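Local structure of transcriptional regulatory protein RcsB (Salmonella typhimurium, 5O8Z) at residues B[3-8]-B[49-54]; B[40-45]-B[72-77]; B[55-60]-B[87-92]; B[92-97]-B[202-207]; B[156-161]-B[173-178]. The protein is the response regulator of the Rcs two-component system, probably binding regulatory DNA to control transcription of numerous genes, with or without the partner RcsA. All coordinates share one frame; numbering follows the deposited sequence.

Contact 1 (B[3-8]-B[49-54]); sequences NMNVII and DAHVLI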
# COMPACT_ATOMS: atom_id res chain seq x y z
N ASN B 3 -10.82 -29.94 -3.76
CA ASN B 3 -10.15 -28.84 -4.46
C ASN B 3 -10.89 -27.53 -4.21
O ASN B 3 -12.11 -27.51 -4.04
CB ASN B 3 -10.00 -29.08 -5.98
CG ASN B 3 -8.63 -29.60 -6.36
OD1 ASN B 3 -7.95 -29.05 -7.24
ND2 ASN B 3 -8.19 -30.66 -5.68
N MET B 4 -10.13 -26.45 -4.18
CA MET B 4 -10.66 -25.12 -4.00
C MET B 4 -10.21 -24.31 -5.20
O MET B 4 -9.01 -24.15 -5.43
CB MET B 4 -10.11 -24.48 -2.71
CG MET B 4 -11.13 -24.34 -1.59
SD MET B 4 -10.41 -23.68 -0.05
CE MET B 4 -9.34 -22.38 -0.65
N ASN B 5 -11.18 -23.81 -5.97
CA ASN B 5 -10.93 -22.89 -7.07
C ASN B 5 -10.86 -21.46 -6.56
O ASN B 5 -11.78 -21.00 -5.88
CB ASN B 5 -12.01 -23.02 -8.14
CG ASN B 5 -11.94 -24.35 -8.86
OD1 ASN B 5 -10.85 -24.87 -9.12
ND2 ASN B 5 -13.09 -24.92 -9.19
N VAL B 6 -9.78 -20.78 -6.92
CA VAL B 6 -9.43 -19.50 -6.31
C VAL B 6 -9.35 -18.41 -7.37
O VAL B 6 -8.71 -18.56 -8.41
CB VAL B 6 -8.09 -19.60 -5.55
CG1 VAL B 6 -7.71 -18.26 -4.94
CG2 VAL B 6 -8.21 -20.64 -4.44
N ILE B 7 -10.02 -17.30 -7.07
CA ILE B 7 -9.87 -16.06 -7.83
C ILE B 7 -9.02 -15.12 -6.99
O ILE B 7 -9.25 -14.97 -5.80
CB ILE B 7 -11.24 -15.43 -8.15
CG1 ILE B 7 -11.91 -16.28 -9.24
CG2 ILE B 7 -11.08 -13.99 -8.64
CD1 ILE B 7 -13.25 -15.75 -9.73
N ILE B 8 -8.07 -14.48 -7.64
CA ILE B 8 -7.20 -13.49 -7.00
C ILE B 8 -7.43 -12.14 -7.64
O ILE B 8 -7.51 -12.04 -8.86
CB ILE B 8 -5.74 -13.85 -7.17
CG1 ILE B 8 -5.45 -15.25 -6.61
CG2 ILE B 8 -4.87 -12.86 -6.41
CD1 ILE B 8 -4.12 -15.82 -7.09
N ASP B 49 -16.91 -20.42 -11.82
CA ASP B 49 -17.14 -21.43 -10.76
C ASP B 49 -16.04 -21.34 -9.69
O ASP B 49 -15.21 -22.24 -9.54
CB ASP B 49 -17.27 -22.87 -11.31
CG ASP B 49 -17.57 -23.91 -10.21
OD1 ASP B 49 -18.15 -23.54 -9.16
OD2 ASP B 49 -17.23 -25.10 -10.40
N ALA B 50 -16.04 -20.22 -8.98
CA ALA B 50 -15.06 -19.95 -7.94
C ALA B 50 -15.65 -20.30 -6.58
O ALA B 50 -16.85 -20.13 -6.35
CB ALA B 50 -14.65 -18.49 -8.00
N HIS B 51 -14.80 -20.83 -5.71
CA HIS B 51 -15.18 -21.13 -4.33
C HIS B 51 -14.65 -20.06 -3.36
O HIS B 51 -15.28 -19.77 -2.36
CB HIS B 51 -14.70 -22.54 -3.92
CG HIS B 51 -15.06 -23.62 -4.90
ND1 HIS B 51 -16.18 -23.55 -5.71
CD2 HIS B 51 -14.46 -24.79 -5.19
CE1 HIS B 51 -16.24 -24.63 -6.46
NE2 HIS B 51 -15.21 -25.40 -6.18
N VAL B 52 -13.51 -19.48 -3.68
CA VAL B 52 -12.87 -18.50 -2.83
C VAL B 52 -12.35 -17.31 -3.66
O VAL B 52 -11.85 -17.49 -4.77
CB VAL B 52 -11.70 -19.14 -2.04
CG1 VAL B 52 -11.09 -18.13 -1.08
CG2 VAL B 52 -12.18 -20.37 -1.29
N LEU B 53 -12.49 -16.11 -3.10
CA LEU B 53 -11.89 -14.91 -3.64
C LEU B 53 -10.84 -14.41 -2.63
O LEU B 53 -11.16 -14.21 -1.48
CB LEU B 53 -12.96 -13.84 -3.86
CG LEU B 53 -12.50 -12.40 -4.12
CD1 LEU B 53 -11.64 -12.32 -5.38
CD2 LEU B 53 -13.68 -11.47 -4.26
N ILE B 54 -9.60 -14.21 -3.09
CA ILE B 54 -8.55 -13.54 -2.35
C ILE B 54 -8.45 -12.16 -2.98
O ILE B 54 -7.99 -12.05 -4.11
CB ILE B 54 -7.19 -14.26 -2.50
CG1 ILE B 54 -7.30 -15.71 -2.01
CG2 ILE B 54 -6.10 -13.46 -1.80
CD1 ILE B 54 -6.07 -16.56 -2.32
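Asn5 O is where the backbone ladder between 3-8 and 49-54 begins, and it accepts twice: from His51 N at 3.0 Å and, more nearly in line with its carbonyl, from Val52 N at 3.2 Å. Beyond this fork the pairing is regular and parallel, with Ile7 N donating to Val52 O at 2.9 Å and Ile54 N to Ile7 O at 2.8 Å. Val6, Ile7 and Ile8 thus pair with Val52, Leu53 and Ile54. Beta-branched residues suit such strands, since both their branches stay clear of an extended backbone.

Apolar packing divides between the two faces. On the side of Val6 and Ile54, Val6 CG1 meets Ile54 CD1 at 3.5 Å; farther along, Met4, its chain bent at the last torsion (chi3 42°), lays CE 3.5 Å from Val52 CG2. Helix 115-124 packs over this side. On the other, Ile7 CD1 touches Ala50 CB, whose small size leaves room for it, while Ile7 CG2 meets Leu53 CD1 at 3.7 Å.

Polar side chains gather where the pairing begins. The Asn5 amide runs beside the His51 ring, planes 32° apart, with Asn5 CB over one ring face, toward its rim; ND2 bonds weakly to Asp49 O, and OD1 is held by Asn30 ND2. The two strands are inner neighbours in the five-stranded parallel sheet, order 2-1-3-4-5, of a CheY-like receiver domain.

Contact 2 (B[40-45]-B[72-77]); sequences ALINNL and KYIKRH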
# COMPACT_ATOMS: atom_id res chain seq x y z
N ALA B 40 -13.45 -5.73 -14.15
CA ALA B 40 -13.00 -7.05 -14.66
C ALA B 40 -13.30 -8.22 -13.73
O ALA B 40 -13.65 -9.30 -14.18
CB ALA B 40 -11.51 -7.01 -14.94
N LEU B 41 -13.14 -8.00 -12.43
CA LEU B 41 -13.49 -9.01 -11.43
C LEU B 41 -15.00 -9.28 -11.37
O LEU B 41 -15.42 -10.42 -11.36
CB LEU B 41 -13.01 -8.57 -10.03
CG LEU B 41 -13.34 -9.47 -8.83
CD1 LEU B 41 -12.69 -10.84 -8.95
CD2 LEU B 41 -12.91 -8.79 -7.54
N ILE B 42 -15.83 -8.23 -11.30
CA ILE B 42 -17.27 -8.45 -11.22
C ILE B 42 -17.78 -9.07 -12.55
O ILE B 42 -18.60 -9.95 -12.51
CB ILE B 42 -18.03 -7.16 -10.89
CG1 ILE B 42 -17.63 -6.64 -9.49
CG2 ILE B 42 -19.54 -7.34 -11.04
CD1 ILE B 42 -17.96 -7.51 -8.31
N ASN B 43 -17.22 -8.66 -13.68
CA ASN B 43 -17.57 -9.24 -14.98
C ASN B 43 -17.26 -10.73 -15.11
O ASN B 43 -18.04 -11.46 -15.72
CB ASN B 43 -16.87 -8.51 -16.12
CG ASN B 43 -17.27 -7.04 -16.22
OD1 ASN B 43 -18.33 -6.64 -15.71
ND2 ASN B 43 -16.41 -6.21 -16.83
N ASN B 44 -16.12 -11.18 -14.57
CA ASN B 44 -15.69 -12.58 -14.70
C ASN B 44 -16.16 -13.52 -13.60
O ASN B 44 -16.15 -14.73 -13.79
CB ASN B 44 -14.18 -12.69 -14.80
CG ASN B 44 -13.67 -12.22 -16.13
OD1 ASN B 44 -13.40 -13.02 -17.03
ND2 ASN B 44 -13.57 -10.91 -16.27
N LEU B 45 -16.56 -12.97 -12.45
CA LEU B 45 -17.13 -13.79 -11.37
C LEU B 45 -18.25 -14.76 -11.82
O LEU B 45 -18.19 -15.94 -11.46
CB LEU B 45 -17.61 -12.93 -10.19
CG LEU B 45 -16.88 -13.01 -8.85
CD1 LEU B 45 -15.38 -12.89 -8.97
CD2 LEU B 45 -17.39 -11.91 -7.94
N LYS B 72 -19.15 -5.87 0.29
CA LYS B 72 -20.63 -5.94 0.41
C LYS B 72 -21.32 -6.36 -0.88
O LYS B 72 -22.19 -7.23 -0.87
CB LYS B 72 -21.20 -4.59 0.84
CG LYS B 72 -21.06 -4.30 2.32
CD LYS B 72 -21.49 -2.87 2.63
CE LYS B 72 -22.00 -2.71 4.06
NZ LYS B 72 -23.28 -3.46 4.32
N TYR B 73 -20.92 -5.75 -1.99
CA TYR B 73 -21.51 -6.08 -3.28
C TYR B 73 -21.30 -7.55 -3.62
O TYR B 73 -22.21 -8.24 -4.04
CB TYR B 73 -20.96 -5.15 -4.37
CG TYR B 73 -21.57 -5.37 -5.73
CD1 TYR B 73 -21.10 -6.38 -6.57
CD2 TYR B 73 -22.61 -4.57 -6.18
CE1 TYR B 73 -21.65 -6.59 -7.81
CE2 TYR B 73 -23.18 -4.77 -7.42
CZ TYR B 73 -22.70 -5.78 -8.23
OH TYR B 73 -23.25 -5.99 -9.45
N ILE B 74 -20.09 -8.03 -3.42
CA ILE B 74 -19.79 -9.44 -3.63
C ILE B 74 -20.59 -10.33 -2.66
O ILE B 74 -21.08 -11.37 -3.06
CB ILE B 74 -18.27 -9.72 -3.52
CG1 ILE B 74 -17.53 -9.02 -4.65
CG2 ILE B 74 -17.99 -11.22 -3.61
CD1 ILE B 74 -16.05 -8.85 -4.43
N LYS B 75 -20.73 -9.92 -1.41
CA LYS B 75 -21.53 -10.73 -0.47
C LYS B 75 -22.99 -10.89 -0.89
O LYS B 75 -23.52 -12.01 -0.88
CB LYS B 75 -21.45 -10.15 0.94
CG LYS B 75 -20.11 -10.40 1.64
CD LYS B 75 -20.31 -10.82 3.08
CE LYS B 75 -20.89 -12.22 3.20
NZ LYS B 75 -20.70 -12.75 4.58
N ARG B 76 -23.63 -9.79 -1.30
CA ARG B 76 -25.03 -9.82 -1.78
C ARG B 76 -25.27 -10.76 -2.96
O ARG B 76 -26.20 -11.56 -2.95
CB ARG B 76 -25.50 -8.40 -2.18
CG ARG B 76 -26.44 -7.71 -1.20
CD ARG B 76 -26.01 -6.28 -0.90
NE ARG B 76 -25.71 -5.51 -2.11
CZ ARG B 76 -24.90 -4.45 -2.16
NH1 ARG B 76 -24.30 -3.96 -1.07
NH2 ARG B 76 -24.69 -3.85 -3.33
N HIS B 77 -24.41 -10.66 -3.96
CA HIS B 77 -24.64 -11.23 -5.28
C HIS B 77 -23.89 -12.54 -5.57
O HIS B 77 -24.22 -13.23 -6.53
CB HIS B 77 -24.30 -10.16 -6.33
CG HIS B 77 -25.03 -8.86 -6.10
ND1 HIS B 77 -26.41 -8.79 -6.01
CD2 HIS B 77 -24.58 -7.60 -5.94
CE1 HIS B 77 -26.77 -7.53 -5.81
NE2 HIS B 77 -25.68 -6.79 -5.76
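Two helices lying on the same face of the receiver domain's parallel sheet, 38-44 and 67-77, meet here through Ile42, Tyr73 and Ile74. The short segments run almost parallel, 5° apart, but their axes stay 12.1 Å from each other, so long side chains bridge the gap, and since the groups that meet are apolar, no hydrogen bond joins them.

Ile42 does most of the reaching. Its CG1 stands anti to the carbonyl carbon (chi1 -63°), and a second bend (chi2 -64°) brings Ile42 CD1 to 3.8 Å from Tyr73 CD1, an oblique approach. Ile42 CG2 adds a contact with Tyr73 CE1 at 3.9 Å, so both branches of Ile42 touch the CD1-CE1 bond of the ring. The same Ile42 CD1 also rests 4.0 Å from Ile74 CG1.

In this doubly wound alpha/beta fold each helix turns one flank to the sheet and another to its neighbour, which explains the crowd around Ile74: Leu41 CD2 approaches its CD1 at 4.4 Å and Leu45 CD2 its CG1, while Leu41 and Ile74 both rest on Leu53 of the strand beneath. Leucine and isoleucine suit this place because their branched aliphatic ends can touch both the opposite helix and the sheet. Tyr73 lies farther outward and is partly exposed, as fits a ring with a polar hydroxyl; the ring of Tyr64 meets it, and His77 CD2 sits 3.3 Å above the centre of one face.

Contact 3 (B[55-60]-B[87-92]); sequences TDLSMP and TMNNNP. With MG (magnesium ion), chain F; BEF (beryllium trifluoride ion), chain E.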
# COMPACT_ATOMS: atom_id res chain seq x y z
N THR B 55 -8.89 -11.13 -2.26
CA THR B 55 -9.02 -9.80 -2.85
C THR B 55 -8.34 -8.71 -2.09
O THR B 55 -8.33 -8.67 -0.88
CB THR B 55 -10.49 -9.35 -3.08
OG1 THR B 55 -10.50 -8.13 -3.88
CG2 THR B 55 -11.26 -9.09 -1.77
N ASP B 56 -7.84 -7.77 -2.87
CA ASP B 56 -7.29 -6.53 -2.41
C ASP B 56 -8.43 -5.56 -2.06
O ASP B 56 -9.54 -5.78 -2.52
CB ASP B 56 -6.44 -5.98 -3.55
CG ASP B 56 -5.61 -4.82 -3.15
OD1 ASP B 56 -5.30 -4.70 -1.95
OD2 ASP B 56 -5.25 -4.04 -4.03
N LEU B 57 -8.15 -4.54 -1.23
CA LEU B 57 -9.13 -3.49 -0.90
C LEU B 57 -9.02 -2.27 -1.81
O LEU B 57 -10.04 -1.80 -2.29
CB LEU B 57 -9.02 -3.00 0.56
CG LEU B 57 -9.55 -3.87 1.71
CD1 LEU B 57 -9.34 -3.16 3.05
CD2 LEU B 57 -11.02 -4.23 1.55
N SER B 58 -7.81 -1.73 -2.00
CA SER B 58 -7.64 -0.58 -2.89
C SER B 58 -7.31 -1.05 -4.28
O SER B 58 -6.23 -1.59 -4.50
CB SER B 58 -6.56 0.40 -2.41
OG SER B 58 -6.80 0.80 -1.08
N MET B 59 -8.25 -0.85 -5.20
CA MET B 59 -8.05 -1.11 -6.63
C MET B 59 -8.86 -0.15 -7.48
O MET B 59 -9.91 0.30 -7.05
CB MET B 59 -8.55 -2.50 -7.01
CG MET B 59 -8.04 -3.65 -6.20
SD MET B 59 -8.70 -5.23 -6.81
CE MET B 59 -10.42 -4.84 -7.09
N PRO B 60 -8.43 0.09 -8.73
CA PRO B 60 -9.32 0.81 -9.63
C PRO B 60 -10.64 0.08 -9.93
O PRO B 60 -10.77 -1.13 -9.77
CB PRO B 60 -8.49 0.96 -10.92
CG PRO B 60 -7.10 0.58 -10.57
CD PRO B 60 -7.18 -0.32 -9.39
N THR B 87 -4.60 -7.16 2.24
CA THR B 87 -4.52 -5.72 2.12
C THR B 87 -3.33 -5.13 2.88
O THR B 87 -2.91 -5.66 3.89
CB THR B 87 -5.83 -5.05 2.64
OG1 THR B 87 -5.81 -3.64 2.37
CG2 THR B 87 -6.09 -5.32 4.12
N MET B 88 -2.80 -4.04 2.36
CA MET B 88 -1.81 -3.23 3.06
C MET B 88 -2.45 -2.18 3.96
O MET B 88 -1.71 -1.47 4.64
CB MET B 88 -0.89 -2.53 2.06
CG MET B 88 -1.54 -1.37 1.31
SD MET B 88 -0.44 -0.68 0.05
CE MET B 88 -0.90 -1.69 -1.35
N ASN B 89 -3.77 -2.04 3.92
CA ASN B 89 -4.48 -0.97 4.62
C ASN B 89 -4.70 -1.42 6.07
O ASN B 89 -5.74 -2.02 6.39
CB ASN B 89 -5.84 -0.63 3.95
CG ASN B 89 -5.71 -0.21 2.46
OD1 ASN B 89 -4.62 0.08 1.95
ND2 ASN B 89 -6.83 -0.19 1.75
N ASN B 90 -3.75 -1.09 6.94
CA ASN B 90 -3.82 -1.50 8.37
C ASN B 90 -4.49 -0.51 9.37
O ASN B 90 -4.27 -0.61 10.57
CB ASN B 90 -2.43 -1.92 8.87
CG ASN B 90 -1.44 -0.77 8.88
OD1 ASN B 90 -1.65 0.24 8.22
ND2 ASN B 90 -0.35 -0.94 9.61
N ASN B 91 -5.32 0.40 8.89
CA ASN B 91 -6.06 1.34 9.76
C ASN B 91 -7.09 0.50 10.55
O ASN B 91 -7.90 -0.17 9.93
CB ASN B 91 -6.73 2.43 8.88
CG ASN B 91 -7.70 3.35 9.64
OD1 ASN B 91 -7.79 3.35 10.88
ND2 ASN B 91 -8.42 4.16 8.87
N PRO B 92 -7.03 0.52 11.90
CA PRO B 92 -7.95 -0.27 12.74
C PRO B 92 -9.44 -0.14 12.36
O PRO B 92 -10.16 -1.13 12.42
CB PRO B 92 -7.72 0.30 14.13
CG PRO B 92 -6.33 0.78 14.13
CD PRO B 92 -6.05 1.25 12.74
MG MG F . -4.16 -2.27 -4.15
BE BEF E . -4.56 -3.19 -1.20
F1 BEF E . -4.44 -2.09 -2.18
F2 BEF E . -5.64 -2.84 -0.23
F3 BEF E . -3.34 -3.63 -0.46
O HOH W 1 -2.28 -3.16 -4.18
O HOH W 2 -3.31 -0.50 -4.55
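Fluorine F2 of the beryllium trifluoride is gripped from both segments: Thr87 OG1 donates to it at 2.7 Å, and Ser58 N at 3.0 Å and Leu57 N at 3.2 Å close in from the other loop. This is the phosphoacceptor site of a receiver domain, in which the ion, bonded covalently to Asp56 OD1, mimics the aspartyl phosphate predicted at Asp56. Threonine suits its place because one hydroxyl does two jobs: standing anti to its backbone N (chi1 -173°), OG1 donates to fluorine while accepting from Asn89 N, an ST turn that shapes the start of the 87-92 loop. Next along, Met88 N donates to F3 at 2.9 Å, and Lys109 also donates to the ion.

The carboxylate's other oxygen, Asp56 OD2, binds magnesium at 2.1 Å together with Ser58 O, two waters and Asp11. Both waters donate to F1, tying the metal's shell to the beryllium trifluoride; cation and lysine together would be expected to offset the negative charge gathered here.

Beside the ion, Leu57 crosses Thr87 at a slant, its CD1 3.6 Å from Thr87 OG1, and so lines the hydroxyl with carbon. The loops are joined directly by one nearly straight bond (173°), in which Asn89 ND2, acting in its amide plane, donates to Ser58 OG at 3.0 Å.

Contact 4 (B[92-97]-B[202-207]); sequences PAILSA and LNYLSS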
# COMPACT_ATOMS: atom_id res chain seq x y z
N PRO B 92 -7.03 0.52 11.90
CA PRO B 92 -7.95 -0.27 12.74
C PRO B 92 -9.44 -0.14 12.36
O PRO B 92 -10.16 -1.13 12.42
CB PRO B 92 -7.72 0.30 14.13
CG PRO B 92 -6.33 0.78 14.13
CD PRO B 92 -6.05 1.25 12.74
N ALA B 93 -9.86 1.07 12.01
CA ALA B 93 -11.25 1.36 11.63
C ALA B 93 -11.65 0.64 10.36
O ALA B 93 -12.75 0.07 10.29
CB ALA B 93 -11.44 2.85 11.45
N ILE B 94 -10.77 0.65 9.35
CA ILE B 94 -10.99 -0.09 8.10
C ILE B 94 -11.10 -1.58 8.36
O ILE B 94 -12.05 -2.20 7.92
CB ILE B 94 -9.90 0.19 7.04
CG1 ILE B 94 -10.00 1.63 6.57
CG2 ILE B 94 -10.03 -0.77 5.86
CD1 ILE B 94 -8.87 2.08 5.66
N LEU B 95 -10.16 -2.14 9.12
CA LEU B 95 -10.16 -3.57 9.38
C LEU B 95 -11.35 -4.01 10.22
O LEU B 95 -11.91 -5.08 9.97
CB LEU B 95 -8.84 -3.99 10.02
CG LEU B 95 -7.56 -3.72 9.21
CD1 LEU B 95 -6.32 -3.93 10.06
CD2 LEU B 95 -7.47 -4.59 7.96
N SER B 96 -11.76 -3.19 11.19
CA SER B 96 -12.97 -3.52 11.95
C SER B 96 -14.21 -3.45 11.04
O SER B 96 -15.09 -4.30 11.14
CB SER B 96 -13.12 -2.67 13.23
OG SER B 96 -13.62 -1.38 12.94
N ALA B 97 -14.26 -2.49 10.12
CA ALA B 97 -15.31 -2.48 9.10
C ALA B 97 -15.33 -3.75 8.23
O ALA B 97 -16.40 -4.29 7.99
CB ALA B 97 -15.23 -1.22 8.23
N LEU B 202 -9.49 10.25 6.38
CA LEU B 202 -9.47 10.22 4.90
C LEU B 202 -9.14 8.83 4.38
O LEU B 202 -9.80 8.34 3.47
CB LEU B 202 -8.52 11.24 4.29
CG LEU B 202 -9.12 12.61 3.96
CD1 LEU B 202 -9.29 13.42 5.23
CD2 LEU B 202 -8.23 13.36 2.99
N ASN B 203 -8.15 8.18 4.98
CA ASN B 203 -7.82 6.79 4.61
C ASN B 203 -9.01 5.85 4.81
O ASN B 203 -9.25 4.98 3.97
CB ASN B 203 -6.58 6.28 5.36
CG ASN B 203 -5.28 6.92 4.86
OD1 ASN B 203 -5.29 7.97 4.20
ND2 ASN B 203 -4.16 6.29 5.17
N TYR B 204 -9.79 6.05 5.89
CA TYR B 204 -11.03 5.30 6.10
C TYR B 204 -12.04 5.59 4.99
O TYR B 204 -12.62 4.65 4.42
CB TYR B 204 -11.66 5.61 7.47
CG TYR B 204 -13.02 4.96 7.68
CD1 TYR B 204 -14.18 5.56 7.22
CD2 TYR B 204 -13.14 3.74 8.32
CE1 TYR B 204 -15.42 4.96 7.41
CE2 TYR B 204 -14.36 3.13 8.50
CZ TYR B 204 -15.50 3.75 8.06
OH TYR B 204 -16.70 3.13 8.26
N LEU B 205 -12.25 6.88 4.73
CA LEU B 205 -13.15 7.34 3.67
C LEU B 205 -12.76 6.89 2.26
O LEU B 205 -13.62 6.73 1.43
CB LEU B 205 -13.28 8.87 3.66
CG LEU B 205 -13.94 9.56 4.88
CD1 LEU B 205 -13.72 11.06 4.82
CD2 LEU B 205 -15.42 9.24 5.00
N SER B 206 -11.47 6.69 1.98
CA SER B 206 -11.07 6.14 0.67
C SER B 206 -11.43 4.65 0.49
O SER B 206 -11.54 4.19 -0.63
CB SER B 206 -9.59 6.40 0.39
OG SER B 206 -8.80 6.07 1.51
N SER B 207 -11.63 3.92 1.59
CA SER B 207 -12.04 2.49 1.55
C SER B 207 -13.55 2.24 1.78
O SER B 207 -14.00 1.11 1.66
CB SER B 207 -11.23 1.67 2.56
OG SER B 207 -9.95 1.36 2.05
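Tyr204 turns the CD2-CE2 side of its ring to helix 92-97, where Ala93 CB lies 3.7 Å from Tyr204 CD2, approaching obliquely. The ring gets there with CG anti to the backbone N (chi1 174°), and the Ala93 carbonyl carbon then falls at its edge, in plane. Ala97 CB, one turn on, lies 4.4 Å from Tyr204 CE2. Two alanines four residues apart make a shallow strip that admits the broad ring.

Ile94 passes Tyr204 in the opposite direction. Its CG1 meets Tyr204 CA at 3.8 Å, and the extended chain (chi2 172°) carries CD1 past the Tyr204 backbone to Asn203 O at 3.4 Å and Ser207 OG at 3.8 Å. A long aliphatic arm suits this spot, for it is long enough to reach the small Ser207 on the next turn.

The short helix axes approach to 9.4 Å at 29°, joining the receiver domain to the last helix of the LuxR-type DNA-binding domain. That helix sits close to the phosphoacceptor site: Ser207 touches Asn89, and the Ser207 backbone is hydrogen-bonded to that of Ile68.

No hydrogen bond crosses between the two segments. Their fit therefore rests on van der Waals contact, and a directional bond between the domains comes from the Ser207-Ile68 backbone pair beside it.

Contact 5 (B[156-161]-B[173-178]); sequences SEVLRL and KKLNRS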
# COMPACT_ATOMS: atom_id res chain seq x y z
N SER B 156 -23.01 11.39 8.22
CA SER B 156 -22.68 10.84 6.90
C SER B 156 -22.54 11.96 5.85
O SER B 156 -21.63 11.91 5.02
CB SER B 156 -23.71 9.81 6.47
OG SER B 156 -23.88 8.83 7.49
N GLU B 157 -23.43 12.95 5.92
CA GLU B 157 -23.45 14.10 5.01
C GLU B 157 -22.16 14.93 5.06
O GLU B 157 -21.59 15.24 4.03
CB GLU B 157 -24.65 15.01 5.32
CG GLU B 157 -25.20 15.81 4.16
CD GLU B 157 -26.65 16.24 4.38
OE1 GLU B 157 -27.07 16.39 5.56
OE2 GLU B 157 -27.38 16.42 3.37
N VAL B 158 -21.70 15.27 6.26
CA VAL B 158 -20.42 15.97 6.44
C VAL B 158 -19.22 15.13 5.91
O VAL B 158 -18.32 15.67 5.26
CB VAL B 158 -20.19 16.36 7.92
CG1 VAL B 158 -18.81 16.95 8.12
CG2 VAL B 158 -21.25 17.36 8.40
N LEU B 159 -19.23 13.82 6.18
CA LEU B 159 -18.10 12.96 5.84
C LEU B 159 -18.01 12.68 4.33
O LEU B 159 -16.91 12.69 3.78
CB LEU B 159 -18.10 11.66 6.66
CG LEU B 159 -17.13 11.66 7.86
CD1 LEU B 159 -17.18 12.93 8.70
CD2 LEU B 159 -17.38 10.43 8.74
N ARG B 160 -19.15 12.49 3.67
CA ARG B 160 -19.20 12.32 2.22
C ARG B 160 -18.56 13.49 1.47
O ARG B 160 -17.94 13.27 0.43
CB ARG B 160 -20.62 12.09 1.74
N LEU B 161 -18.69 14.71 2.00
CA LEU B 161 -18.04 15.90 1.42
C LEU B 161 -16.58 16.04 1.80
O LEU B 161 -15.77 16.52 1.00
CB LEU B 161 -18.79 17.18 1.81
CG LEU B 161 -20.20 17.31 1.22
CD1 LEU B 161 -20.92 18.50 1.85
CD2 LEU B 161 -20.16 17.43 -0.30
N LYS B 173 -20.49 26.20 4.66
CA LYS B 173 -21.18 27.01 3.65
C LYS B 173 -22.05 26.14 2.74
O LYS B 173 -23.19 26.48 2.49
CB LYS B 173 -20.17 27.81 2.82
N LYS B 174 -21.51 25.02 2.27
CA LYS B 174 -22.23 24.10 1.39
C LYS B 174 -23.53 23.49 1.97
O LYS B 174 -24.53 23.34 1.26
CB LYS B 174 -21.31 22.96 0.96
CG LYS B 174 -20.33 23.35 -0.13
CD LYS B 174 -19.31 22.25 -0.38
CE LYS B 174 -18.81 22.25 -1.82
NZ LYS B 174 -19.78 21.62 -2.76
N LEU B 175 -23.50 23.14 3.26
CA LEU B 175 -24.67 22.59 3.95
C LEU B 175 -25.52 23.66 4.67
O LEU B 175 -26.60 23.36 5.17
CB LEU B 175 -24.22 21.51 4.94
CG LEU B 175 -23.39 20.35 4.34
CD1 LEU B 175 -22.95 19.36 5.41
CD2 LEU B 175 -24.12 19.63 3.21
N ASN B 176 -25.03 24.91 4.69
CA ASN B 176 -25.66 26.02 5.40
C ASN B 176 -25.75 25.76 6.91
O ASN B 176 -26.81 25.90 7.54
CB ASN B 176 -27.03 26.38 4.78
CG ASN B 176 -27.52 27.76 5.20
OD1 ASN B 176 -26.81 28.50 5.88
ND2 ASN B 176 -28.75 28.10 4.83
N ARG B 177 -24.61 25.36 7.47
CA ARG B 177 -24.46 25.10 8.91
C ARG B 177 -23.27 25.87 9.42
O ARG B 177 -22.35 26.13 8.67
CB ARG B 177 -24.22 23.62 9.18
CG ARG B 177 -25.46 22.76 9.15
CD ARG B 177 -25.09 21.28 9.22
NE ARG B 177 -26.02 20.47 8.43
CZ ARG B 177 -25.87 19.17 8.17
NH1 ARG B 177 -24.84 18.48 8.65
NH2 ARG B 177 -26.80 18.56 7.43
N SER B 178 -23.28 26.19 10.71
CA SER B 178 -22.13 26.82 11.35
C SER B 178 -20.89 25.88 11.36
O SER B 178 -21.00 24.65 11.19
CB SER B 178 -22.47 27.26 12.77
OG SER B 178 -22.47 26.16 13.65
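Leu175 CD2 and Leu161 CD1 meet tip to tip at 3.7 Å, joining helix 153-162 to the end of helix 168-175, the first helix of the predicted helix-turn-helix of this LuxR-type domain. The Val158 side chain crosses Leu175 at about a right angle, its CG2 4.0 Å from Leu175 CD1. Leucine suits the centre, since its forked end serves several neighbours, CD1 meeting Val158 and CD2 meeting Leu161 and the aliphatic CG of Glu157.

At the surface a salt bridge adds to this shell: Arg177 NH2 reaches Glu157 OE1 at 2.9 Å, from above the carboxylate plane, with the two flat groups 68° apart. Leu175 CD1 lies over one face of the Arg177 guanidinium, toward its rim, 3.8 Å above the plane.

Behind these contacts, a Schellman motif ends the helix, Asn176 taking positive phi, and turns the chain so that Arg177 points back. The other end of the guanidinium is fixed from helix 179-193, where Arg177 NH1 is hydrogen-bonded to Gln185 OE1.

How the contacts relate
Contacts 1, 2 and 3 belong to the receiver domain. Contact 1 pairs two inner strands of its sheet, and contact 2 packs on one face, Ile7 CG2 touching Leu41 CD1 and Leu53 CD2 touching Ile74 CD1, both at 3.5 Å. Strand 52-55 runs straight into contact 3, which holds both ions just past the strand's end, the beryllium trifluoride about 10 Å from the Ile54 side chain. Contact 4 shares Pro92 with contact 3, their centres about 9 Å apart; it joins the two domains and brings the Ser207 side chain to about 6 Å from the beryllium trifluoride. Contact 5, within the DNA-binding domain and about 27 Å from contact 3 between centres, touches contact 4 through Leu205 CD1 and Leu159 O at 3.7 Å.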